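Local coordinates for ThermoDBP-single stranded DNA binding protein (Thermoproteus tenax, PDB 3TEK) that binds single-stranded DNA and probably stands in for the canonical single-stranded DNA-binding protein in the Thermoproteales, at residues K23-I28 / E121-P126; Y108-G113 / L140-R145. All coordinates share one frame; numbering follows the deposited sequence.

Contact 1 of 2, residues K23-I28 / E121-P126; sequences KKLVLI and ELVLDP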
loop_
_atom_site.group_PDB
_atom_site.type_symbol
_atom_site.label_atom_id
_atom_site.label_comp_id
_atom_site.label_asym_id
_atom_site.label_seq_id
_atom_site.Cartn_x
_atom_site.Cartn_y
_atom_site.Cartn_z
ATOM N N LYS A 23 -21.074 10.637 -1.342
ATOM C CA LYS A 23 -19.911 9.986 -1.900
ATOM C C LYS A 23 -19.564 8.750 -1.072
ATOM O O LYS A 23 -19.647 8.759 0.149
ATOM C CB LYS A 23 -18.720 10.952 -1.966
ATOM C CG LYS A 23 -19.023 12.368 -2.556
ATOM C CD LYS A 23 -18.970 12.439 -4.120
ATOM C CE LYS A 23 -19.024 13.895 -4.676
ATOM N NZ LYS A 23 -20.253 14.617 -4.251
ATOM N N LYS A 24 -19.214 7.670 -1.745
ATOM C CA LYS A 24 -18.721 6.498 -1.075
ATOM C C LYS A 24 -17.207 6.453 -1.278
ATOM O O LYS A 24 -16.732 6.594 -2.390
ATOM C CB LYS A 24 -19.347 5.257 -1.674
ATOM C CG LYS A 24 -20.826 5.181 -1.491
ATOM C CD LYS A 24 -21.178 4.644 -0.118
ATOM C CE LYS A 24 -22.662 4.200 -0.047
ATOM N NZ LYS A 24 -23.515 5.307 0.444
ATOM N N LEU A 25 -16.458 6.266 -0.206
ATOM C CA LEU A 25 -15.016 6.057 -0.303
ATOM C C LEU A 25 -14.691 4.643 0.159
ATOM O O LEU A 25 -15.502 3.999 0.823
ATOM C CB LEU A 25 -14.251 7.100 0.510
ATOM C CG LEU A 25 -14.566 8.534 0.042
ATOM C CD1 LEU A 25 -15.418 9.202 1.049
ATOM C CD2 LEU A 25 -13.293 9.346 -0.137
ATOM N N VAL A 26 -13.492 4.189 -0.181
ATOM C CA VAL A 26 -13.054 2.853 0.168
ATOM C C VAL A 26 -11.920 2.950 1.166
ATOM O O VAL A 26 -10.844 3.472 0.851
ATOM C CB VAL A 26 -12.618 2.049 -1.070
ATOM C CG1 VAL A 26 -12.323 0.586 -0.677
ATOM C CG2 VAL A 26 -13.716 2.094 -2.178
ATOM N N LEU A 27 -12.186 2.472 2.382
ATOM C CA LEU A 27 -11.127 2.278 3.382
ATOM C C LEU A 27 -10.421 0.953 3.113
ATOM O O LEU A 27 -11.062 -0.088 3.090
ATOM C CB LEU A 27 -11.711 2.296 4.788
ATOM C CG LEU A 27 -10.773 2.078 5.972
ATOM C CD1 LEU A 27 -9.610 3.059 5.974
ATOM C CD2 LEU A 27 -11.554 2.207 7.248
ATOM N N ILE A 28 -9.108 0.996 2.889
ATOM C CA ILE A 28 -8.365 -0.202 2.579
ATOM C C ILE A 28 -7.306 -0.457 3.654
ATOM O O ILE A 28 -6.493 0.414 3.973
ATOM C CB ILE A 28 -7.681 -0.108 1.234
ATOM C CG1 ILE A 28 -8.701 0.181 0.123
ATOM C CG2 ILE A 28 -6.906 -1.389 0.936
ATOM C CD1 ILE A 28 -8.071 0.259 -1.213
ATOM N N GLU A 121 -3.095 1.726 6.419
ATOM C CA GLU A 121 -4.453 2.008 5.977
ATOM C C GLU A 121 -4.455 3.131 4.966
ATOM O O GLU A 121 -3.707 4.098 5.111
ATOM C CB GLU A 121 -5.321 2.434 7.143
ATOM C CG GLU A 121 -5.559 1.364 8.162
ATOM C CD GLU A 121 -6.778 1.667 9.048
ATOM O OE1 GLU A 121 -7.429 2.744 8.907
ATOM O OE2 GLU A 121 -7.073 0.804 9.879
ATOM N N LEU A 122 -5.305 2.977 3.952
ATOM C CA LEU A 122 -5.507 3.948 2.870
ATOM C C LEU A 122 -7.014 4.225 2.712
ATOM O O LEU A 122 -7.848 3.339 2.986
ATOM C CB LEU A 122 -4.966 3.377 1.533
ATOM C CG LEU A 122 -3.660 2.541 1.585
ATOM C CD1 LEU A 122 -3.393 1.793 0.290
ATOM C CD2 LEU A 122 -2.452 3.444 1.928
ATOM N N VAL A 123 -7.350 5.437 2.272
ATOM C CA VAL A 123 -8.732 5.765 1.829
ATOM C C VAL A 123 -8.660 6.182 0.348
ATOM O O VAL A 123 -7.917 7.098 -0.021
ATOM C CB VAL A 123 -9.363 6.897 2.684
ATOM C CG1 VAL A 123 -10.790 7.322 2.151
ATOM C CG2 VAL A 123 -9.478 6.466 4.143
ATOM N N LEU A 124 -9.374 5.467 -0.500
ATOM C CA LEU A 124 -9.428 5.800 -1.913
ATOM C C LEU A 124 -10.725 6.523 -2.190
ATOM O O LEU A 124 -11.792 6.008 -1.868
ATOM C CB LEU A 124 -9.350 4.553 -2.778
ATOM C CG LEU A 124 -9.645 4.698 -4.295
ATOM C CD1 LEU A 124 -8.565 5.506 -5.008
ATOM C CD2 LEU A 124 -9.792 3.327 -4.920
ATOM N N ASP A 125 -10.630 7.685 -2.836
ATOM C CA ASP A 125 -11.814 8.331 -3.417
ATOM C C ASP A 125 -11.994 7.766 -4.833
ATOM O O ASP A 125 -11.230 8.104 -5.725
ATOM C CB ASP A 125 -11.627 9.869 -3.454
ATOM C CG ASP A 125 -12.855 10.600 -3.978
ATOM O OD1 ASP A 125 -13.640 10.012 -4.770
ATOM O OD2 ASP A 125 -13.044 11.775 -3.616
ATOM N N PRO A 126 -12.986 6.878 -5.042
ATOM C CA PRO A 126 -13.094 6.268 -6.363
ATOM C C PRO A 126 -13.528 7.255 -7.458
ATOM O O PRO A 126 -13.376 6.949 -8.642
ATOM C CB PRO A 126 -14.132 5.150 -6.152
ATOM C CG PRO A 126 -15.020 5.682 -5.094
ATOM C CD PRO A 126 -14.115 6.502 -4.170
#
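With CG anti to the backbone N (chi1 179°), L27 sends its branch across the strand boundary, while V123, whose CG1 is likewise anti to its own N, offers CG2 to meet it. The setting is the central pairing of a four-stranded antiparallel sheet, strand 23-31 against strand 116-124, and it illustrates how a regular backbone ladder sorts side chains onto two faces. The ladder has four rungs. V26 and L124 form one hydrogen-bonded pair, V26 N giving to L124 O at 3.0 Å and L124 N giving back to V26 O; I28 and L122 form the other, with I28 N to L122 O the shortest bond at 2.7 Å and almost perfectly straight (179°). All four lie in the plane of the accepting carbonyl. Between them L27 and V123 make the non-hydrogen-bonded pair, where the CA atoms close to 4.5 Å. V26, I28, L122 and L124 share the face packed on helix 52-68, which makes it the core side; L27 and V123 lie on the other face, L27 CD1 reaching V123 CG2 at 3.9 Å. L27 CD1 also passes obliquely by the carboxylate of E121, whose OE1 takes a hydrogen bond from N134 on the next strand. Beyond the ladder L25 CB touches V123 CG1, and with CG turned beside its own N (chi1 -59°) its CD2 lies obliquely across D125, whose OD1 accepts from D127 N. P126 follows, its ring lying against the backbone with CD 3.2 Å from K24 O.

Contact 2 of 2, residues Y108-G113 / L140-R145; sequences YNLERG and LIYWIR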
loop_
_atom_site.group_PDB
_atom_site.type_symbol
_atom_site.label_atom_id
_atom_site.label_comp_id
_atom_site.label_asym_id
_atom_site.label_seq_id
_atom_site.Cartn_x
_atom_site.Cartn_y
_atom_site.Cartn_z
ATOM N N TYR A 108 14.322 0.536 14.896
ATOM C CA TYR A 108 14.373 -0.880 15.205
ATOM C C TYR A 108 15.732 -1.491 14.943
ATOM O O TYR A 108 15.882 -2.697 15.068
ATOM C CB TYR A 108 13.310 -1.624 14.424
ATOM C CG TYR A 108 11.907 -1.207 14.796
ATOM C CD1 TYR A 108 11.434 -1.380 16.096
ATOM C CD2 TYR A 108 11.059 -0.634 13.862
ATOM C CE1 TYR A 108 10.155 -1.004 16.451
ATOM C CE2 TYR A 108 9.760 -0.247 14.205
ATOM C CZ TYR A 108 9.322 -0.430 15.501
ATOM O OH TYR A 108 8.036 -0.075 15.841
ATOM N N ASN A 109 16.709 -0.658 14.602
ATOM C CA ASN A 109 18.071 -1.111 14.273
ATOM C C ASN A 109 18.076 -2.158 13.166
ATOM O O ASN A 109 18.771 -3.174 13.270
ATOM C CB ASN A 109 18.791 -1.649 15.509
ATOM C CG ASN A 109 18.902 -0.615 16.597
ATOM O OD1 ASN A 109 19.665 0.344 16.481
ATOM N ND2 ASN A 109 18.129 -0.788 17.660
ATOM N N LEU A 110 17.307 -1.894 12.104
ATOM C CA LEU A 110 17.206 -2.841 10.994
ATOM C C LEU A 110 18.503 -2.805 10.205
ATOM O O LEU A 110 19.159 -1.759 10.133
ATOM C CB LEU A 110 16.016 -2.517 10.069
ATOM C CG LEU A 110 14.652 -2.481 10.731
ATOM C CD1 LEU A 110 13.573 -2.129 9.699
ATOM C CD2 LEU A 110 14.373 -3.806 11.409
ATOM N N GLU A 111 18.854 -3.940 9.608
ATOM C CA GLU A 111 20.052 -4.052 8.782
ATOM C C GLU A 111 19.704 -4.545 7.366
ATOM O O GLU A 111 18.627 -5.119 7.132
ATOM C CB GLU A 111 21.057 -4.980 9.466
ATOM C CG GLU A 111 21.371 -4.532 10.911
ATOM C CD GLU A 111 22.611 -5.185 11.514
ATOM O OE1 GLU A 111 22.642 -6.431 11.612
ATOM O OE2 GLU A 111 23.540 -4.442 11.912
ATOM N N ARG A 112 20.617 -4.317 6.425
ATOM C CA ARG A 112 20.444 -4.790 5.049
ATOM C C ARG A 112 20.099 -6.272 5.062
ATOM O O ARG A 112 20.654 -7.036 5.856
ATOM C CB ARG A 112 21.719 -4.583 4.231
ATOM C CG ARG A 112 21.480 -4.546 2.719
ATOM C CD ARG A 112 22.801 -4.501 1.940
ATOM N NE ARG A 112 22.660 -3.842 0.635
ATOM C CZ ARG A 112 23.652 -3.667 -0.239
ATOM N NH1 ARG A 112 24.884 -4.094 0.037
ATOM N NH2 ARG A 112 23.416 -3.062 -1.400
ATOM N N GLY A 113 19.171 -6.671 4.200
ATOM C CA GLY A 113 18.750 -8.065 4.112
ATOM C C GLY A 113 17.710 -8.479 5.141
ATOM O O GLY A 113 17.181 -9.599 5.065
ATOM N N LEU A 140 4.941 -1.802 11.577
ATOM C CA LEU A 140 5.949 -2.718 11.098
ATOM C C LEU A 140 6.051 -3.907 12.019
ATOM O O LEU A 140 6.133 -3.768 13.255
ATOM C CB LEU A 140 7.305 -2.036 11.076
ATOM C CG LEU A 140 8.415 -2.821 10.397
ATOM C CD1 LEU A 140 8.346 -2.599 8.901
ATOM C CD2 LEU A 140 9.791 -2.433 10.988
ATOM N N ILE A 141 6.049 -5.083 11.423
ATOM C CA ILE A 141 6.489 -6.266 12.119
ATOM C C ILE A 141 7.764 -6.693 11.415
ATOM O O ILE A 141 7.817 -6.697 10.184
ATOM C CB ILE A 141 5.454 -7.384 12.075
ATOM C CG1 ILE A 141 4.252 -7.006 12.943
ATOM C CG2 ILE A 141 6.079 -8.709 12.618
ATOM C CD1 ILE A 141 4.540 -7.162 14.474
ATOM N N TYR A 142 8.790 -7.015 12.198
ATOM C CA TYR A 142 10.125 -7.283 11.645
ATOM C C TYR A 142 10.748 -8.506 12.316
ATOM O O TYR A 142 10.312 -8.918 13.374
ATOM C CB TYR A 142 11.032 -6.053 11.787
ATOM C CG TYR A 142 11.336 -5.642 13.207
ATOM C CD1 TYR A 142 12.530 -6.022 13.823
ATOM C CD2 TYR A 142 10.443 -4.867 13.940
ATOM C CE1 TYR A 142 12.812 -5.638 15.134
ATOM C CE2 TYR A 142 10.725 -4.474 15.262
ATOM C CZ TYR A 142 11.909 -4.867 15.844
ATOM O OH TYR A 142 12.200 -4.491 17.130
ATOM N N TRP A 143 11.749 -9.088 11.677
ATOM C CA TRP A 143 12.352 -10.326 12.163
ATOM C C TRP A 143 13.712 -10.028 12.817
ATOM O O TRP A 143 14.511 -9.298 12.268
ATOM C CB TRP A 143 12.478 -11.324 11.030
ATOM C CG TRP A 143 11.220 -12.173 10.813
ATOM C CD1 TRP A 143 11.070 -13.501 11.106
ATOM C CD2 TRP A 143 9.970 -11.750 10.249
ATOM N NE1 TRP A 143 9.803 -13.933 10.765
ATOM C CE2 TRP A 143 9.108 -12.878 10.239
ATOM C CE3 TRP A 143 9.504 -10.544 9.738
ATOM C CZ2 TRP A 143 7.794 -12.819 9.760
ATOM C CZ3 TRP A 143 8.191 -10.486 9.258
ATOM C CH2 TRP A 143 7.358 -11.628 9.268
ATOM N N ILE A 144 13.928 -10.611 13.990
ATOM C CA ILE A 144 15.073 -10.348 14.837
ATOM C C ILE A 144 15.953 -11.609 14.951
ATOM O O ILE A 144 15.452 -12.737 15.068
ATOM C CB ILE A 144 14.589 -9.958 16.248
ATOM C CG1 ILE A 144 13.785 -8.653 16.206
ATOM C CG2 ILE A 144 15.764 -9.765 17.197
ATOM C CD1 ILE A 144 12.932 -8.438 17.462
ATOM N N ARG A 145 17.260 -11.402 14.937
ATOM C CA ARG A 145 18.227 -12.508 15.033
ATOM C C ARG A 145 18.065 -13.251 16.359
ATOM O O ARG A 145 17.946 -12.623 17.415
ATOM C CB ARG A 145 19.658 -11.974 14.869
ATOM C CG ARG A 145 20.650 -12.981 14.326
ATOM C CD ARG A 145 21.987 -12.306 13.952
ATOM N NE ARG A 145 22.771 -11.891 15.115
ATOM C CZ ARG A 145 23.895 -11.169 15.060
ATOM N NH1 ARG A 145 24.384 -10.766 13.888
ATOM N NH2 ARG A 145 24.534 -10.842 16.185
HETATM O O HOH W 1 5.949 0.246 13.644
#
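Helix 83-108 gives way at N109, where positive phi (55°) breaks the helical path and an irregular loop starts, whereas 140-142 is still extended as the end of strand 131-142. No backbone hydrogen bond joins the two, and even the nearest CA atoms, those of L110 and Y142, stay 8.4 Å apart, so side chains fill the gap. Y142 holds its ring in the crowded position between backbone N and carbonyl carbon (chi1 64°), and the ring meets that of Y108 obliquely, the planes inclined at 35° and the centroids 4.6 Å apart. Y142 CE2 sits over one face of the Y108 ring, 3.3 Å from CD1 of Y108. Y108 CB in turn makes a CH-pi contact over the Y142 face. This is helix-on-sheet packing at the surface, the helix end and its exit loop resting on the outermost strand. L110 sends CD2 obliquely to Y142 CD1 and meets L140 tip to tip, L110 CD1 to L140 CD2 at 4.0 Å; L110 also touches F100 and V105 of the helix. L140 CD2 slides past the Y108 ring, 3.6 Å from CD2 of Y108. A water accepts from L140 N and is hydrogen-bonded to Y108 OH at 3.0 Å.

In the fold
Contacts 1 and 2 lie on opposite sides of the chain's centre, their own centres 31 Å apart and their nearest atoms about 10 Å. They share one antiparallel sheet: contact 1 joins its two inner strands, 23-31 and 116-124, and contact 2 reaches the far end of the outermost strand 131-142, which pairs with 116-124. Along the chain the segments alternate, 23-28, 108-113, 121-126 and 140-145, so the largely helical stretch after strand 23-31 returns to the sheet through the loop at contact 2 before strand 116-124 completes contact 1. Contact 1 is thus backbone pairing inside the sheet, and contact 2 is side-chain packing of a helix end on its edge, both within what is probably a single DNA-binding domain.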